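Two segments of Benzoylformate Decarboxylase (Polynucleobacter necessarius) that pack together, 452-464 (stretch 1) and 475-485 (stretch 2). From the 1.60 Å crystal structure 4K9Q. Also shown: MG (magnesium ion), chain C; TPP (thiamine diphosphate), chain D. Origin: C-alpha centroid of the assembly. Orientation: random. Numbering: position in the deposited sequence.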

# COMPACT_ATOMS: atom_id res chain seq x y z
N VAL A 452 -9.66 -35.06 18.18
CA VAL A 452 -10.90 -35.35 18.88
C VAL A 452 -11.88 -34.24 18.52
O VAL A 452 -11.67 -33.07 18.88
CB VAL A 452 -10.71 -35.42 20.40
CG1 VAL A 452 -12.03 -35.78 21.09
CG2 VAL A 452 -9.64 -36.45 20.75
N VAL A 453 -12.93 -34.60 17.79
CA VAL A 453 -13.89 -33.61 17.30
C VAL A 453 -15.14 -33.57 18.16
O VAL A 453 -15.87 -34.56 18.28
CB VAL A 453 -14.30 -33.89 15.84
CG1 VAL A 453 -15.23 -32.78 15.32
CG2 VAL A 453 -13.08 -34.03 14.95
N PHE A 454 -15.38 -32.41 18.76
CA PHE A 454 -16.55 -32.19 19.60
C PHE A 454 -17.74 -31.79 18.74
O PHE A 454 -17.85 -30.64 18.31
CB PHE A 454 -16.23 -31.12 20.66
CG PHE A 454 -15.24 -31.59 21.69
CD1 PHE A 454 -13.91 -31.79 21.36
CD2 PHE A 454 -15.64 -31.82 23.00
CE1 PHE A 454 -12.99 -32.23 22.31
CE2 PHE A 454 -14.74 -32.25 23.96
CZ PHE A 454 -13.41 -32.46 23.62
N GLN A 455 -18.62 -32.74 18.47
CA GLN A 455 -19.69 -32.49 17.50
C GLN A 455 -21.01 -32.05 18.15
O GLN A 455 -21.79 -32.87 18.60
CB GLN A 455 -19.90 -33.71 16.60
CG GLN A 455 -20.92 -33.44 15.51
CD GLN A 455 -21.06 -34.59 14.54
OE1 GLN A 455 -21.37 -35.72 14.93
NE2 GLN A 455 -20.85 -34.31 13.27
N ASN A 456 -21.25 -30.73 18.17
CA ASN A 456 -22.53 -30.19 18.63
C ASN A 456 -23.43 -29.71 17.49
O ASN A 456 -24.50 -29.15 17.72
CB ASN A 456 -22.35 -29.10 19.71
CG ASN A 456 -21.46 -27.96 19.24
OD1 ASN A 456 -21.12 -27.88 18.07
ND2 ASN A 456 -21.07 -27.07 20.16
N GLU A 457 -22.99 -29.98 16.25
CA GLU A 457 -23.73 -29.61 15.04
C GLU A 457 -24.08 -28.13 14.97
O GLU A 457 -25.14 -27.77 14.45
CB GLU A 457 -24.99 -30.49 14.89
CG GLU A 457 -24.63 -31.96 14.91
CD GLU A 457 -25.76 -32.85 14.44
OE1 GLU A 457 -26.86 -32.76 15.01
OE2 GLU A 457 -25.53 -33.64 13.50
N GLU A 458 -23.19 -27.29 15.46
CA GLU A 458 -23.43 -25.84 15.46
C GLU A 458 -22.13 -25.07 15.61
O GLU A 458 -21.12 -25.61 16.04
CB GLU A 458 -24.38 -25.47 16.61
CG GLU A 458 -23.76 -25.68 18.00
CD GLU A 458 -24.78 -25.67 19.14
OE1 GLU A 458 -25.96 -25.33 18.91
OE2 GLU A 458 -24.38 -26.04 20.28
N TYR A 459 -22.15 -23.79 15.25
CA TYR A 459 -21.08 -22.89 15.63
C TYR A 459 -21.43 -22.39 17.04
O TYR A 459 -21.99 -21.31 17.21
CB TYR A 459 -21.02 -21.71 14.65
CG TYR A 459 -20.48 -22.00 13.24
CD1 TYR A 459 -19.30 -22.73 13.03
CD2 TYR A 459 -21.12 -21.47 12.13
CE1 TYR A 459 -18.80 -22.94 11.74
CE2 TYR A 459 -20.63 -21.68 10.85
CZ TYR A 459 -19.47 -22.41 10.66
OH TYR A 459 -19.00 -22.60 9.37
N GLY A 460 -21.14 -23.22 18.04
CA GLY A 460 -21.63 -23.00 19.39
C GLY A 460 -21.29 -21.64 19.98
O GLY A 460 -22.16 -20.96 20.54
N ILE A 461 -20.03 -21.25 19.86
CA ILE A 461 -19.62 -20.02 20.51
C ILE A 461 -20.30 -18.81 19.88
O ILE A 461 -20.49 -17.79 20.55
CB ILE A 461 -18.09 -19.85 20.55
CG1 ILE A 461 -17.72 -18.77 21.57
CG2 ILE A 461 -17.57 -19.51 19.18
CD1 ILE A 461 -16.26 -18.65 21.87
N LEU A 462 -20.69 -18.90 18.61
CA LEU A 462 -21.44 -17.79 18.01
C LEU A 462 -22.84 -17.64 18.61
O LEU A 462 -23.39 -16.54 18.65
CB LEU A 462 -21.52 -17.92 16.49
CG LEU A 462 -20.19 -17.90 15.73
CD1 LEU A 462 -20.41 -17.91 14.23
CD2 LEU A 462 -19.32 -16.72 16.16
N LYS A 463 -23.42 -18.74 19.07
CA LYS A 463 -24.70 -18.66 19.77
C LYS A 463 -24.51 -18.08 21.17
O LYS A 463 -25.38 -17.38 21.68
CB LYS A 463 -25.40 -20.03 19.83
CG LYS A 463 -25.83 -20.56 18.47
CD LYS A 463 -26.64 -21.84 18.60
CE LYS A 463 -27.01 -22.40 17.23
NZ LYS A 463 -27.80 -23.66 17.35
N GLN A 464 -23.36 -18.37 21.78
CA GLN A 464 -23.01 -17.79 23.07
C GLN A 464 -22.89 -16.28 22.90
O GLN A 464 -23.38 -15.51 23.72
CB GLN A 464 -21.70 -18.37 23.59
CG GLN A 464 -21.77 -19.85 23.96
CD GLN A 464 -20.45 -20.42 24.47
OE1 GLN A 464 -19.40 -20.28 23.83
NE2 GLN A 464 -20.50 -21.05 25.64
N PRO A 475 -28.51 -15.98 10.89
CA PRO A 475 -28.49 -17.22 10.10
C PRO A 475 -27.13 -17.90 10.09
O PRO A 475 -26.14 -17.32 10.53
CB PRO A 475 -28.85 -16.74 8.69
CG PRO A 475 -28.38 -15.33 8.64
CD PRO A 475 -28.48 -14.77 10.04
N GLY A 476 -27.11 -19.14 9.60
CA GLY A 476 -25.86 -19.85 9.41
C GLY A 476 -25.12 -20.35 10.64
O GLY A 476 -23.92 -20.61 10.58
N LEU A 477 -25.83 -20.53 11.76
CA LEU A 477 -25.17 -20.96 12.98
C LEU A 477 -25.28 -22.46 13.23
O LEU A 477 -24.56 -23.01 14.08
CB LEU A 477 -25.69 -20.16 14.19
CG LEU A 477 -25.51 -18.63 14.12
CD1 LEU A 477 -25.91 -17.99 15.44
CD2 LEU A 477 -24.08 -18.26 13.74
N ASP A 478 -26.17 -23.12 12.50
CA ASP A 478 -26.35 -24.57 12.65
C ASP A 478 -25.63 -25.36 11.57
O ASP A 478 -25.55 -24.92 10.42
CB ASP A 478 -27.84 -24.93 12.66
CG ASP A 478 -28.53 -24.43 13.91
OD1 ASP A 478 -28.04 -24.75 15.02
OD2 ASP A 478 -29.55 -23.72 13.79
N LEU A 479 -25.10 -26.52 11.94
CA LEU A 479 -24.31 -27.35 11.04
C LEU A 479 -24.83 -28.79 10.94
O LEU A 479 -24.11 -29.74 11.26
CB LEU A 479 -22.86 -27.39 11.50
CG LEU A 479 -22.12 -26.07 11.57
CD1 LEU A 479 -20.73 -26.25 12.20
CD2 LEU A 479 -22.04 -25.42 10.19
N PRO A 480 -26.08 -28.97 10.48
CA PRO A 480 -26.57 -30.33 10.29
C PRO A 480 -25.91 -31.03 9.10
O PRO A 480 -25.33 -30.38 8.21
CB PRO A 480 -28.05 -30.11 9.98
CG PRO A 480 -28.07 -28.78 9.29
CD PRO A 480 -27.07 -27.97 10.08
N GLY A 481 -26.00 -32.35 9.10
CA GLY A 481 -25.59 -33.12 7.94
C GLY A 481 -24.12 -33.19 7.59
O GLY A 481 -23.78 -33.33 6.43
N LEU A 482 -23.23 -33.08 8.58
CA LEU A 482 -21.81 -33.34 8.32
C LEU A 482 -21.45 -34.72 8.82
O LEU A 482 -21.75 -35.07 9.96
CB LEU A 482 -20.91 -32.32 9.02
CG LEU A 482 -21.05 -30.88 8.56
CD1 LEU A 482 -20.32 -29.96 9.52
CD2 LEU A 482 -20.54 -30.74 7.13
N ASP A 483 -20.81 -35.51 7.96
CA ASP A 483 -20.32 -36.83 8.38
C ASP A 483 -18.82 -36.71 8.54
O ASP A 483 -18.05 -36.83 7.58
CB ASP A 483 -20.66 -37.92 7.35
CG ASP A 483 -20.27 -39.32 7.82
OD1 ASP A 483 -19.42 -39.45 8.73
OD2 ASP A 483 -20.80 -40.31 7.27
N ILE A 484 -18.40 -36.43 9.76
CA ILE A 484 -17.00 -36.15 10.02
C ILE A 484 -16.16 -37.43 9.99
O ILE A 484 -14.98 -37.38 9.65
CB ILE A 484 -16.85 -35.36 11.33
CG1 ILE A 484 -17.63 -34.04 11.19
CG2 ILE A 484 -15.38 -35.11 11.65
CD1 ILE A 484 -17.54 -33.13 12.39
N VAL A 485 -16.77 -38.58 10.31
CA VAL A 485 -16.06 -39.85 10.14
C VAL A 485 -15.65 -40.02 8.68
O VAL A 485 -14.51 -40.37 8.38
CB VAL A 485 -16.92 -41.04 10.59
CG1 VAL A 485 -16.25 -42.37 10.24
CG2 VAL A 485 -17.21 -40.93 12.09
MG MG C . -19.48 -26.86 17.04
N1' TPP D . -13.99 -17.71 9.97
C2' TPP D . -12.66 -17.73 10.37
CM2 TPP D . -11.58 -18.02 9.37
N3' TPP D . -12.31 -17.48 11.68
C4' TPP D . -13.28 -17.21 12.61
N4' TPP D . -12.94 -16.96 13.87
C5' TPP D . -14.63 -17.22 12.23
C6' TPP D . -14.98 -17.45 10.90
C7' TPP D . -15.69 -16.92 13.25
N3 TPP D . -15.95 -17.95 14.26
C2 TPP D . -15.48 -17.91 15.56
S1 TPP D . -15.95 -19.15 16.47
C5 TPP D . -16.78 -19.79 15.23
C4 TPP D . -16.73 -19.04 14.06
CM4 TPP D . -17.40 -19.40 12.76
C6 TPP D . -17.52 -21.07 15.52
C7 TPP D . -16.65 -22.25 15.91
O7 TPP D . -17.51 -23.36 15.87
PA TPP D . -17.01 -24.83 16.31
O1A TPP D . -15.63 -25.06 15.76
O2A TPP D . -17.97 -25.87 15.82
O3A TPP D . -16.84 -24.73 17.90
PB TPP D . -17.99 -24.63 19.02
O1B TPP D . -18.14 -23.18 19.34
O2B TPP D . -17.46 -25.39 20.22
O3B TPP D . -19.28 -25.18 18.53
O HOH W 1 -17.94 -27.92 18.46
O HOH W 2 -19.98 -37.50 12.19
O HOH W 3 -23.67 -32.44 11.37
O HOH W 4 -27.37 -33.79 11.11
O HOH W 5 -24.18 -34.91 11.73

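The aromatic ring of Tyr 459 is sandwiched between the cofactor and the second stretch: the CM4 methyl of thiamine diphosphate lies over one face, and Leu 479 covers the opposite face, its CD1 4.1 Å from the Tyr 459 ring centroid and close to the ring normal, a CH-pi contact. Near the plane of the ring, Gly 476 O approaches Tyr 459 CD2 at 3.3 Å; this carbonyl is buried by the contact and has no hydrogen-bond partner in the model.

The backbones run antiparallel through a single beta bridge, with the CA atoms of Glu 458 and Asp 478 4.2 Å apart. Two short, nearly linear hydrogen bonds flank the pair, from Leu 479 N to Glu 457 O and from Tyr 459 N to Leu 477 O, both 2.8 Å. The carbonyl of Glu 458 takes no part in these bonds and instead binds magnesium (Glu 458 O to MG, 2.3 Å), as does the side chain of Asn 456 (OD1 to MG, 2.2 Å), so the bridged segment also helps to hold the metal.

Beyond the bridge, Lys 463 extends its chain fully and places NZ 2.6 Å from Asp 478 OD1 and 2.9 Å from Glu 458 OE1. The two salt bridges set a positive charge between carboxylates whose Glu 458 OE1 and Asp 478 OD1 atoms are only 4.4 Å apart, offsetting their repulsion. Closer to the cofactor, Leu 477 CD2 meets Leu 462 CD1 at 3.7 Å, while Leu 477 CD1 rests 4.0 Å from Lys 463 CG.

At the other end the strand and the start of the second helix meet through side chains, Val 453 CG1 lying 3.7 Å from Ile 484 CD1. Between these regions water joins the stretches: Glu 457 OE2 accepts from water 4 at 3.0 Å, and that water accepts from Gly 481 N at 2.8 Å.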